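OBCA, Oxalate Biosynthetic Component A (Burkholderia glumae, PDB 4NNB) is a metal-binding protein with a TIM-barrel domain joined to a distinct N-terminal domain, and carries a magnesium ion and an oxaloacetate ion in this model. Local coordinates at residues P118-L123 with R130-L135; G139-E144 with S198-I203; E165-E168 with A173-K176; R490-R493 with E497-S500. All coordinates share one frame; numbering follows the deposited sequence.

Contact 1: P118-L123 with R130-L135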
loop_
_atom_site.group_PDB
_atom_site.type_symbol
_atom_site.label_atom_id
_atom_site.label_comp_id
_atom_site.label_asym_id
_atom_site.label_seq_id
_atom_site.Cartn_x
_atom_site.Cartn_y
_atom_site.Cartn_z
ATOM N N PRO A 118 -27.240 -11.530 -5.599
ATOM C CA PRO A 118 -27.862 -11.579 -6.934
ATOM C C PRO A 118 -27.892 -10.232 -7.670
ATOM O O PRO A 118 -27.929 -10.236 -8.906
ATOM C CB PRO A 118 -29.295 -12.057 -6.650
ATOM C CG PRO A 118 -29.227 -12.740 -5.319
ATOM C CD PRO A 118 -28.161 -11.997 -4.544
ATOM N N TRP A 119 -27.876 -9.109 -6.956
ATOM C CA TRP A 119 -27.827 -7.819 -7.640
ATOM C C TRP A 119 -26.516 -7.653 -8.385
ATOM O O TRP A 119 -26.490 -7.218 -9.538
ATOM C CB TRP A 119 -27.975 -6.660 -6.662
ATOM C CG TRP A 119 -29.324 -6.517 -6.077
ATOM C CD1 TRP A 119 -30.355 -7.418 -6.144
ATOM C CD2 TRP A 119 -29.808 -5.409 -5.320
ATOM N NE1 TRP A 119 -31.442 -6.932 -5.469
ATOM C CE2 TRP A 119 -31.132 -5.704 -4.951
ATOM C CE3 TRP A 119 -29.241 -4.200 -4.906
ATOM C CZ2 TRP A 119 -31.903 -4.828 -4.194
ATOM C CZ3 TRP A 119 -30.009 -3.335 -4.158
ATOM C CH2 TRP A 119 -31.329 -3.650 -3.812
ATOM N N LEU A 120 -25.422 -8.004 -7.715
ATOM C CA LEU A 120 -24.095 -7.837 -8.287
ATOM C C LEU A 120 -23.857 -8.900 -9.343
ATOM O O LEU A 120 -23.102 -8.694 -10.291
ATOM C CB LEU A 120 -23.028 -7.949 -7.188
ATOM C CG LEU A 120 -22.938 -6.795 -6.183
ATOM C CD1 LEU A 120 -22.179 -7.221 -4.924
ATOM C CD2 LEU A 120 -22.243 -5.623 -6.824
ATOM N N ALA A 121 -24.506 -10.044 -9.171
ATOM C CA ALA A 121 -24.309 -11.168 -10.086
ATOM C C ALA A 121 -24.985 -10.901 -11.425
ATOM O O ALA A 121 -24.698 -11.567 -12.418
ATOM C CB ALA A 121 -24.820 -12.464 -9.467
ATOM N N ALA A 122 -25.879 -9.916 -11.435
ATOM C CA ALA A 122 -26.582 -9.488 -12.637
ATOM C C ALA A 122 -25.679 -8.677 -13.567
ATOM O O ALA A 122 -26.087 -8.298 -14.668
ATOM C CB ALA A 122 -27.814 -8.675 -12.254
ATOM N N LEU A 123 -24.449 -8.413 -13.127
ATOM C CA LEU A 123 -23.565 -7.544 -13.880
ATOM C C LEU A 123 -22.351 -8.282 -14.414
ATOM O O LEU A 123 -22.035 -9.386 -13.974
ATOM C CB LEU A 123 -23.103 -6.381 -12.997
ATOM C CG LEU A 123 -24.233 -5.692 -12.240
ATOM C CD1 LEU A 123 -23.684 -4.704 -11.226
ATOM C CD2 LEU A 123 -25.134 -4.984 -13.236
ATOM N N ARG A 130 -16.052 -3.019 -9.799
ATOM C CA ARG A 130 -16.061 -1.579 -9.581
ATOM C C ARG A 130 -16.933 -1.202 -8.393
ATOM O O ARG A 130 -16.535 -0.389 -7.552
ATOM C CB ARG A 130 -16.586 -0.845 -10.820
ATOM C CG ARG A 130 -15.518 -0.379 -11.794
ATOM C CD ARG A 130 -16.165 0.270 -13.019
ATOM N NE ARG A 130 -16.374 1.708 -12.858
ATOM C CZ ARG A 130 -17.032 2.469 -13.727
ATOM N NH1 ARG A 130 -17.561 1.925 -14.818
ATOM N NH2 ARG A 130 -17.166 3.775 -13.508
ATOM N N ILE A 131 -18.132 -1.779 -8.340
ATOM C CA ILE A 131 -19.077 -1.476 -7.269
ATOM C C ILE A 131 -18.560 -2.018 -5.941
ATOM O O ILE A 131 -18.566 -1.308 -4.925
ATOM C CB ILE A 131 -20.471 -2.068 -7.557
ATOM C CG1 ILE A 131 -21.055 -1.429 -8.818
ATOM C CG2 ILE A 131 -21.399 -1.834 -6.385
ATOM C CD1 ILE A 131 -22.323 -2.082 -9.308
ATOM N N VAL A 132 -18.129 -3.278 -5.946
ATOM C CA VAL A 132 -17.610 -3.894 -4.732
ATOM C C VAL A 132 -16.398 -3.113 -4.178
ATOM O O VAL A 132 -16.329 -2.840 -2.981
ATOM C CB VAL A 132 -17.286 -5.396 -4.929
ATOM C CG1 VAL A 132 -16.594 -5.953 -3.693
ATOM C CG2 VAL A 132 -18.569 -6.193 -5.191
ATOM N N LEU A 133 -15.471 -2.729 -5.047
ATOM C CA LEU A 133 -14.308 -1.961 -4.604
ATOM C C LEU A 133 -14.717 -0.584 -4.069
ATOM O O LEU A 133 -14.201 -0.125 -3.052
ATOM C CB LEU A 133 -13.263 -1.848 -5.726
ATOM C CG LEU A 133 -12.568 -3.180 -6.049
ATOM C CD1 LEU A 133 -11.911 -3.133 -7.428
ATOM C CD2 LEU A 133 -11.533 -3.583 -4.964
ATOM N N GLN A 134 -15.664 0.068 -4.734
ATOM C CA GLN A 134 -16.089 1.379 -4.264
ATOM C C GLN A 134 -16.753 1.297 -2.887
ATOM O O GLN A 134 -16.421 2.067 -1.983
ATOM C CB GLN A 134 -17.032 2.049 -5.260
ATOM C CG GLN A 134 -17.337 3.486 -4.870
ATOM C CD GLN A 134 -16.093 4.347 -4.840
ATOM O OE1 GLN A 134 -15.518 4.661 -5.885
ATOM N NE2 GLN A 134 -15.659 4.722 -3.640
ATOM N N LEU A 135 -17.689 0.368 -2.732
ATOM C CA LEU A 135 -18.419 0.248 -1.474
ATOM C C LEU A 135 -17.552 -0.285 -0.328
ATOM O O LEU A 135 -17.708 0.140 0.812
ATOM C CB LEU A 135 -19.689 -0.598 -1.655
ATOM C CG LEU A 135 -20.804 0.042 -2.503
ATOM C CD1 LEU A 135 -22.059 -0.825 -2.510
ATOM C CD2 LEU A 135 -21.136 1.443 -2.023
#
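L120 and I131 mark the nearest approach of the two backbones, with their CA atoms 8.2 Å apart. One lies near the end of the short helix 117-121, the other midway along helix 125-137. At that separation only side chains can meet. L123 sits just past the end of the first helix; its N bonds to L120 O, and its CB points toward helix 125-137. L120 works as a fork, placed with CG beside its backbone N (chi1 -71°). Its CD1 touches V132 CG2 at 3.8 Å, while L120 CD2 rests on I131 CG2 at 3.9 Å. I131 in turn uses two separate branches: CG2 takes L120, and the far tip of the other branch, CD1, meets L123 CD1 at 3.5 Å, the two side chains crossing at about a right angle. L148 of strand 148-149 packs on both L120 and V132, and L174 packs on L123. All four touching residues are buried and every contact between them is methyl to methyl or methyl to methine. The pairing therefore rests on van der Waals fit and the exclusion of water, with no directional bond between the two segments.

Contact 2: G139-E144 with S198-I203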
loop_
_atom_site.group_PDB
_atom_site.type_symbol
_atom_site.label_atom_id
_atom_site.label_comp_id
_atom_site.label_asym_id
_atom_site.label_seq_id
_atom_site.Cartn_x
_atom_site.Cartn_y
_atom_site.Cartn_z
ATOM N N GLY A 139 -16.194 1.233 3.466
ATOM C CA GLY A 139 -16.359 0.489 4.704
ATOM C C GLY A 139 -17.491 -0.527 4.728
ATOM O O GLY A 139 -17.797 -1.098 5.784
ATOM N N TRP A 140 -18.138 -0.749 3.588
ATOM C CA TRP A 140 -19.098 -1.855 3.511
ATOM C C TRP A 140 -18.287 -3.134 3.557
ATOM O O TRP A 140 -17.120 -3.141 3.167
ATOM C CB TRP A 140 -19.882 -1.829 2.196
ATOM C CG TRP A 140 -20.826 -0.674 2.007
ATOM C CD1 TRP A 140 -20.536 0.658 2.131
ATOM C CD2 TRP A 140 -22.201 -0.747 1.581
ATOM N NE1 TRP A 140 -21.653 1.415 1.830
ATOM C CE2 TRP A 140 -22.684 0.575 1.494
ATOM C CE3 TRP A 140 -23.066 -1.804 1.284
ATOM C CZ2 TRP A 140 -24.007 0.867 1.115
ATOM C CZ3 TRP A 140 -24.380 -1.513 0.906
ATOM C CH2 TRP A 140 -24.832 -0.189 0.824
ATOM N N ILE A 141 -18.889 -4.222 4.022
ATOM C CA ILE A 141 -18.163 -5.487 4.086
ATOM C C ILE A 141 -18.892 -6.610 3.359
ATOM O O ILE A 141 -20.095 -6.522 3.108
ATOM C CB ILE A 141 -17.834 -5.894 5.548
ATOM C CG1 ILE A 141 -19.100 -5.959 6.401
ATOM C CG2 ILE A 141 -16.855 -4.885 6.171
ATOM C CD1 ILE A 141 -19.663 -7.349 6.576
ATOM N N VAL A 142 -18.150 -7.654 3.008
ATOM C CA VAL A 142 -18.735 -8.817 2.352
ATOM C C VAL A 142 -19.178 -9.831 3.407
ATOM O O VAL A 142 -18.398 -10.186 4.291
ATOM C CB VAL A 142 -17.718 -9.488 1.412
ATOM C CG1 VAL A 142 -18.263 -10.800 0.877
ATOM C CG2 VAL A 142 -17.325 -8.546 0.272
ATOM N N SER A 143 -20.424 -10.294 3.334
ATOM C CA SER A 143 -20.897 -11.313 4.286
ATOM C C SER A 143 -20.528 -12.729 3.827
ATOM O O SER A 143 -20.034 -12.919 2.714
ATOM C CB SER A 143 -22.413 -11.220 4.463
ATOM O OG SER A 143 -23.075 -11.734 3.316
ATOM N N GLU A 144 -20.789 -13.733 4.664
ATOM C CA GLU A 144 -20.491 -15.118 4.265
ATOM C C GLU A 144 -21.317 -15.569 3.055
ATOM O O GLU A 144 -20.919 -16.470 2.322
ATOM C CB GLU A 144 -20.673 -16.102 5.429
ATOM C CG GLU A 144 -20.254 -17.545 5.090
ATOM C CD GLU A 144 -18.901 -17.631 4.365
ATOM O OE1 GLU A 144 -17.923 -16.981 4.814
ATOM O OE2 GLU A 144 -18.822 -18.353 3.339
ATOM N N SER A 198 -8.005 3.595 1.705
ATOM C CA SER A 198 -8.601 2.513 2.468
ATOM C C SER A 198 -9.089 3.072 3.790
ATOM O O SER A 198 -8.423 3.910 4.393
ATOM C CB SER A 198 -7.587 1.384 2.688
ATOM O OG SER A 198 -8.017 0.511 3.732
ATOM N N PRO A 199 -10.267 2.625 4.240
ATOM C CA PRO A 199 -10.777 3.034 5.542
ATOM C C PRO A 199 -10.040 2.332 6.678
ATOM O O PRO A 199 -10.339 2.614 7.841
ATOM C CB PRO A 199 -12.234 2.555 5.501
ATOM C CG PRO A 199 -12.186 1.339 4.598
ATOM C CD PRO A 199 -11.228 1.771 3.515
ATOM N N TYR A 200 -9.092 1.453 6.355
ATOM C CA TYR A 200 -8.346 0.713 7.381
ATOM C C TYR A 200 -6.839 1.037 7.433
ATOM O O TYR A 200 -6.095 0.412 8.192
ATOM C CB TYR A 200 -8.538 -0.794 7.197
ATOM C CG TYR A 200 -9.969 -1.190 6.946
ATOM C CD1 TYR A 200 -10.932 -1.039 7.940
ATOM C CD2 TYR A 200 -10.362 -1.704 5.712
ATOM C CE1 TYR A 200 -12.268 -1.407 7.717
ATOM C CE2 TYR A 200 -11.698 -2.075 5.473
ATOM C CZ TYR A 200 -12.642 -1.918 6.482
ATOM O OH TYR A 200 -13.962 -2.277 6.271
ATOM N N LEU A 201 -6.392 1.994 6.628
ATOM C CA LEU A 201 -4.982 2.392 6.646
ATOM C C LEU A 201 -4.599 3.060 7.967
ATOM O O LEU A 201 -5.184 4.080 8.343
ATOM C CB LEU A 201 -4.673 3.363 5.505
ATOM C CG LEU A 201 -3.167 3.590 5.320
ATOM C CD1 LEU A 201 -2.555 2.412 4.569
ATOM C CD2 LEU A 201 -2.891 4.919 4.598
ATOM N N PRO A 202 -3.599 2.501 8.667
ATOM C CA PRO A 202 -3.162 3.080 9.947
ATOM C C PRO A 202 -2.121 4.175 9.763
ATOM O O PRO A 202 -1.042 3.945 9.193
ATOM C CB PRO A 202 -2.542 1.889 10.682
ATOM C CG PRO A 202 -2.005 0.997 9.558
ATOM C CD PRO A 202 -2.866 1.265 8.325
ATOM N N ILE A 203 -2.444 5.366 10.255
ATOM C CA ILE A 203 -1.545 6.498 10.079
ATOM C C ILE A 203 -1.139 7.163 11.395
ATOM O O ILE A 203 -0.417 8.159 11.397
ATOM C CB ILE A 203 -2.148 7.524 9.124
ATOM C CG1 ILE A 203 -3.463 8.089 9.675
ATOM C CG2 ILE A 203 -2.372 6.891 7.758
ATOM C CD1 ILE A 203 -4.074 9.152 8.767
HETATM O O HOH W 1 -14.650 -2.520 3.823
#
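Y200 reaches across to G139 and I141 with its hydroxyl. CB leaves a backbone held in a type I turn from S198 to L201, and Y200 N bonds to S198 OG at 3.0 Å. With chi1 at -45°, CG stands opposite the carbonyl carbon, and the ring runs out beneath the preceding proline: P199 CG sits 3.5 Å above one ring face, offset toward the rim. That same P199 CG also approaches G139 N. On the ring's perimeter, CD2 lies beside A492 O. At the tip, Y200 OH comes within 4.0 Å of G139 CA and 3.9 Å of I141 CG2, the isoleucine crossing the tyrosine at about a right angle. A water 2.6 Å from Y200 OH accepts from that hydroxyl and in turn donates a hydrogen bond to W140 O, also at 2.6 Å. R493 NH2 bonds to the same hydroxyl, which thus has both a donor and an acceptor; this probably fixes the direction of its O-H. The two backbones are thus joined through a tyrosine and one water. On the tyrosine's side the arrangement is an ST turn within a type I turn. On the other it is a Schellman motif, with G139 as C-prime residue at positive phi, W140 N bonding to L135 O and G139 N to T136 O, which ends helix 125-137.

Contact 3: E165-E168 with A173-K176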
loop_
_atom_site.group_PDB
_atom_site.type_symbol
_atom_site.label_atom_id
_atom_site.label_comp_id
_atom_site.label_asym_id
_atom_site.label_seq_id
_atom_site.Cartn_x
_atom_site.Cartn_y
_atom_site.Cartn_z
ATOM N N GLU A 165 -24.394 5.265 -14.808
ATOM C CA GLU A 165 -24.690 5.087 -16.225
ATOM C C GLU A 165 -24.381 3.666 -16.684
ATOM O O GLU A 165 -25.151 3.074 -17.437
ATOM C CB GLU A 165 -23.940 6.131 -17.065
ATOM C CG GLU A 165 -24.553 7.521 -16.934
ATOM C CD GLU A 165 -23.610 8.643 -17.314
ATOM O OE1 GLU A 165 -22.458 8.369 -17.725
ATOM O OE2 GLU A 165 -24.031 9.811 -17.185
ATOM N N ALA A 166 -23.277 3.100 -16.206
ATOM C CA ALA A 166 -22.927 1.734 -16.587
ATOM C C ALA A 166 -23.909 0.712 -16.004
ATOM O O ALA A 166 -24.244 -0.282 -16.655
ATOM C CB ALA A 166 -21.496 1.408 -16.194
ATOM N N ILE A 167 -24.371 0.958 -14.782
ATOM C CA ILE A 167 -25.378 0.101 -14.164
ATOM C C ILE A 167 -26.684 0.187 -14.967
ATOM O O ILE A 167 -27.325 -0.823 -15.268
ATOM C CB ILE A 167 -25.650 0.529 -12.697
ATOM C CG1 ILE A 167 -24.417 0.289 -11.817
ATOM C CG2 ILE A 167 -26.895 -0.182 -12.132
ATOM C CD1 ILE A 167 -24.562 0.848 -10.407
ATOM N N GLU A 168 -27.071 1.414 -15.300
ATOM C CA GLU A 168 -28.277 1.663 -16.071
ATOM C C GLU A 168 -28.243 0.927 -17.409
ATOM O O GLU A 168 -29.251 0.378 -17.838
ATOM C CB GLU A 168 -28.455 3.160 -16.295
ATOM C CG GLU A 168 -29.736 3.518 -17.020
ATOM C CD GLU A 168 -30.336 4.815 -16.518
ATOM O OE1 GLU A 168 -29.568 5.713 -16.106
ATOM O OE2 GLU A 168 -31.577 4.930 -16.526
ATOM N N ALA A 173 -33.011 -2.681 -14.016
ATOM C CA ALA A 173 -33.730 -3.172 -12.851
ATOM C C ALA A 173 -32.900 -2.989 -11.576
ATOM O O ALA A 173 -33.451 -2.763 -10.495
ATOM C CB ALA A 173 -34.109 -4.637 -13.038
ATOM N N LEU A 174 -31.578 -3.105 -11.698
ATOM C CA LEU A 174 -30.718 -2.921 -10.526
ATOM C C LEU A 174 -30.791 -1.463 -10.073
ATOM O O LEU A 174 -30.915 -1.180 -8.878
ATOM C CB LEU A 174 -29.267 -3.336 -10.814
ATOM C CG LEU A 174 -28.295 -3.009 -9.669
ATOM C CD1 LEU A 174 -28.800 -3.594 -8.355
ATOM C CD2 LEU A 174 -26.883 -3.498 -9.981
ATOM N N LEU A 175 -30.725 -0.539 -11.030
ATOM C CA LEU A 175 -30.818 0.883 -10.693
ATOM C C LEU A 175 -32.128 1.159 -9.962
ATOM O O LEU A 175 -32.146 1.851 -8.934
ATOM C CB LEU A 175 -30.667 1.760 -11.941
ATOM C CG LEU A 175 -30.577 3.278 -11.713
ATOM C CD1 LEU A 175 -29.687 3.625 -10.514
ATOM C CD2 LEU A 175 -30.081 4.001 -12.974
ATOM N N LYS A 176 -33.220 0.579 -10.464
ATOM C CA LYS A 176 -34.504 0.707 -9.790
ATOM C C LYS A 176 -34.489 0.106 -8.377
ATOM O O LYS A 176 -34.971 0.736 -7.438
ATOM C CB LYS A 176 -35.645 0.115 -10.639
ATOM C CG LYS A 176 -36.047 1.005 -11.835
ATOM C CD LYS A 176 -36.570 2.362 -11.343
ATOM C CE LYS A 176 -37.108 3.235 -12.478
ATOM N NZ LYS A 176 -38.076 4.263 -11.951
#
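I167 packs against L174 and L175, and E168 against L175, where helix 161-170 and helix 172-180 come close. The nearest CA atoms, those of E168 and L175, are 6.0 Å apart. The purely apolar part centres on one methyl, I167 CG2. Standing anti to its backbone N, it points at the second helix, meets L174 CD2 at 4.0 Å and reaches L175 CB at 4.2 Å. A methyl also lies against the backbone here, I167 CG2 being 4.0 Å from L175 N. The last kind of contact sets a methyl against a carboxylate. L175, with CG anti to N (chi1 -173°), crosses E168 at a slant, its CD2 meeting E168 from CB to the carboxylate: L175 CD2 is 3.8 Å from E168 CB and 3.6 Å from E168 OE1. E168 bends at chi2 as it passes, and its carboxylate gains no polar bond from this leucine, merely van der Waals cover at the solvent-exposed border. I167 and both leucines are buried. Between the two helices S171 OG bonds to L174 N at the start of the second. Helix 125-137 packs on the first helix, I131 touching I167 and L127 touching A166, while W119 of helix 117-121 leans on L174.

Contact 4: R490-R493 with E497-S500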
loop_
_atom_site.group_PDB
_atom_site.type_symbol
_atom_site.label_atom_id
_atom_site.label_comp_id
_atom_site.label_asym_id
_atom_site.label_seq_id
_atom_site.Cartn_x
_atom_site.Cartn_y
_atom_site.Cartn_z
ATOM N N ARG A 490 -12.060 -7.337 -3.454
ATOM C CA ARG A 490 -12.552 -6.284 -2.566
ATOM C C ARG A 490 -11.385 -5.644 -1.814
ATOM O O ARG A 490 -10.264 -6.153 -1.856
ATOM C CB ARG A 490 -13.533 -6.855 -1.544
ATOM C CG ARG A 490 -12.922 -7.963 -0.664
ATOM C CD ARG A 490 -13.771 -8.205 0.580
ATOM N NE ARG A 490 -13.427 -9.431 1.301
ATOM C CZ ARG A 490 -12.517 -9.495 2.267
ATOM N NH1 ARG A 490 -11.851 -8.402 2.622
ATOM N NH2 ARG A 490 -12.259 -10.648 2.870
ATOM N N LYS A 491 -11.658 -4.540 -1.123
ATOM C CA LYS A 491 -10.670 -3.911 -0.253
ATOM C C LYS A 491 -10.369 -4.834 0.917
ATOM O O LYS A 491 -11.281 -5.435 1.511
ATOM C CB LYS A 491 -11.170 -2.545 0.239
ATOM C CG LYS A 491 -11.119 -1.449 -0.842
ATOM C CD LYS A 491 -9.658 -1.089 -1.182
ATOM C CE LYS A 491 -9.501 -0.292 -2.468
ATOM N NZ LYS A 491 -9.719 1.174 -2.307
ATOM N N ALA A 492 -9.085 -4.987 1.224
ATOM C CA ALA A 492 -8.676 -5.779 2.380
ATOM C C ALA A 492 -9.193 -5.141 3.672
ATOM O O ALA A 492 -9.310 -3.916 3.752
ATOM C CB ALA A 492 -7.148 -5.897 2.429
ATOM N N ARG A 493 -9.475 -5.958 4.687
ATOM C CA ARG A 493 -9.865 -5.417 5.984
ATOM C C ARG A 493 -8.649 -4.893 6.756
ATOM O O ARG A 493 -8.784 -4.230 7.787
ATOM C CB ARG A 493 -10.578 -6.486 6.810
ATOM C CG ARG A 493 -11.888 -6.970 6.204
ATOM C CD ARG A 493 -12.984 -6.916 7.235
ATOM N NE ARG A 493 -13.394 -5.535 7.487
ATOM C CZ ARG A 493 -13.845 -5.098 8.657
ATOM N NH1 ARG A 493 -13.929 -5.932 9.682
ATOM N NH2 ARG A 493 -14.209 -3.829 8.802
ATOM N N GLU A 497 -5.084 -9.175 7.206
ATOM C CA GLU A 497 -5.889 -10.083 6.391
ATOM C C GLU A 497 -5.080 -10.595 5.202
ATOM O O GLU A 497 -5.125 -11.786 4.874
ATOM C CB GLU A 497 -7.203 -9.436 5.934
ATOM C CG GLU A 497 -8.074 -10.412 5.143
ATOM C CD GLU A 497 -9.442 -9.863 4.835
ATOM O OE1 GLU A 497 -10.427 -10.579 5.084
ATOM O OE2 GLU A 497 -9.536 -8.720 4.329
ATOM N N GLN A 498 -4.318 -9.698 4.578
ATOM C CA GLN A 498 -3.433 -10.080 3.481
ATOM C C GLN A 498 -2.363 -11.055 3.942
ATOM O O GLN A 498 -2.023 -11.991 3.218
ATOM C CB GLN A 498 -2.822 -8.829 2.832
ATOM C CG GLN A 498 -3.911 -7.899 2.267
ATOM C CD GLN A 498 -3.404 -6.504 1.932
ATOM O OE1 GLN A 498 -2.537 -5.957 2.625
ATOM N NE2 GLN A 498 -3.938 -5.925 0.863
ATOM N N VAL A 499 -1.857 -10.846 5.155
ATOM C CA VAL A 499 -0.908 -11.769 5.767
ATOM C C VAL A 499 -1.516 -13.177 5.953
ATOM O O VAL A 499 -0.878 -14.174 5.604
ATOM C CB VAL A 499 -0.392 -11.224 7.117
ATOM C CG1 VAL A 499 0.461 -12.262 7.831
ATOM C CG2 VAL A 499 0.416 -9.925 6.908
ATOM N N SER A 500 -2.735 -13.247 6.499
ATOM C CA SER A 500 -3.410 -14.533 6.745
ATOM C C SER A 500 -3.585 -15.305 5.458
ATOM O O SER A 500 -3.339 -16.505 5.414
ATOM C CB SER A 500 -4.789 -14.333 7.392
ATOM O OG SER A 500 -4.682 -13.656 8.625
#
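The contact belongs to a strand-to-helix junction: strand 489-491, one half of a two-stranded antiparallel sheet with strand 479-481, runs into helix 495-507, and R490 at the strand meets E497 in the helix's first turn. The two side chains come from opposite directions and form a two-pronged, end-on salt bridge. R490 NH2 bonds to E497 OE1 at 2.9 Å and R490 NH1 to E497 OE2, also at 2.9 Å. Both oxygens stay near the guanidinium plane, but the carboxylate plane is turned 42° from it, so OE1 is met from above its plane. E497 gets there by stretching out fully from CG, with CG anti to N. R490 takes CG between its backbone N and carbonyl carbon (chi1 59°), and the straight chain beyond carries the guanidinium toward the helix. R490 NH1 also bonds to K491 O of its own strand. D482 holds NE in a second salt bridge, so two carboxylates balance this buried arginine and probably keep it charged. Beside the salt bridge, A492 CB touches Q498 NE2 at 3.6 Å; that amide nitrogen is bonded to G477 O and T479 O, which ties the glutamine to the partner strand's side. Q498's side chain lies about 13 Å from the magnesium ion. E497 OE2 does double duty: besides R490 NH1 on its syn side, it takes R493 N on its anti side at 2.8 Å, nearly straight at 173°, the two donors arriving from opposite faces of the carboxylate plane.

From the N terminus, contact 1 comes first and closes the short connection from helix 117-121 into helix 125-137. The latter runs directly into G139-E144, the opening half of contact 2, whose other half arrives 54 residues later. Contact 3, a tight link of successive helices, falls wholly within that long excursion; it does not touch contact 2 but packs against contact 1. Contact 4 follows far along the chain and closes a strand-to-helix junction. None of the four cross. In space contact 4 lies beside both contact 1, where V132 and L133 pack on R490, and contact 2, so the late junction ties helix 125-137 to the loop before helix 205-217.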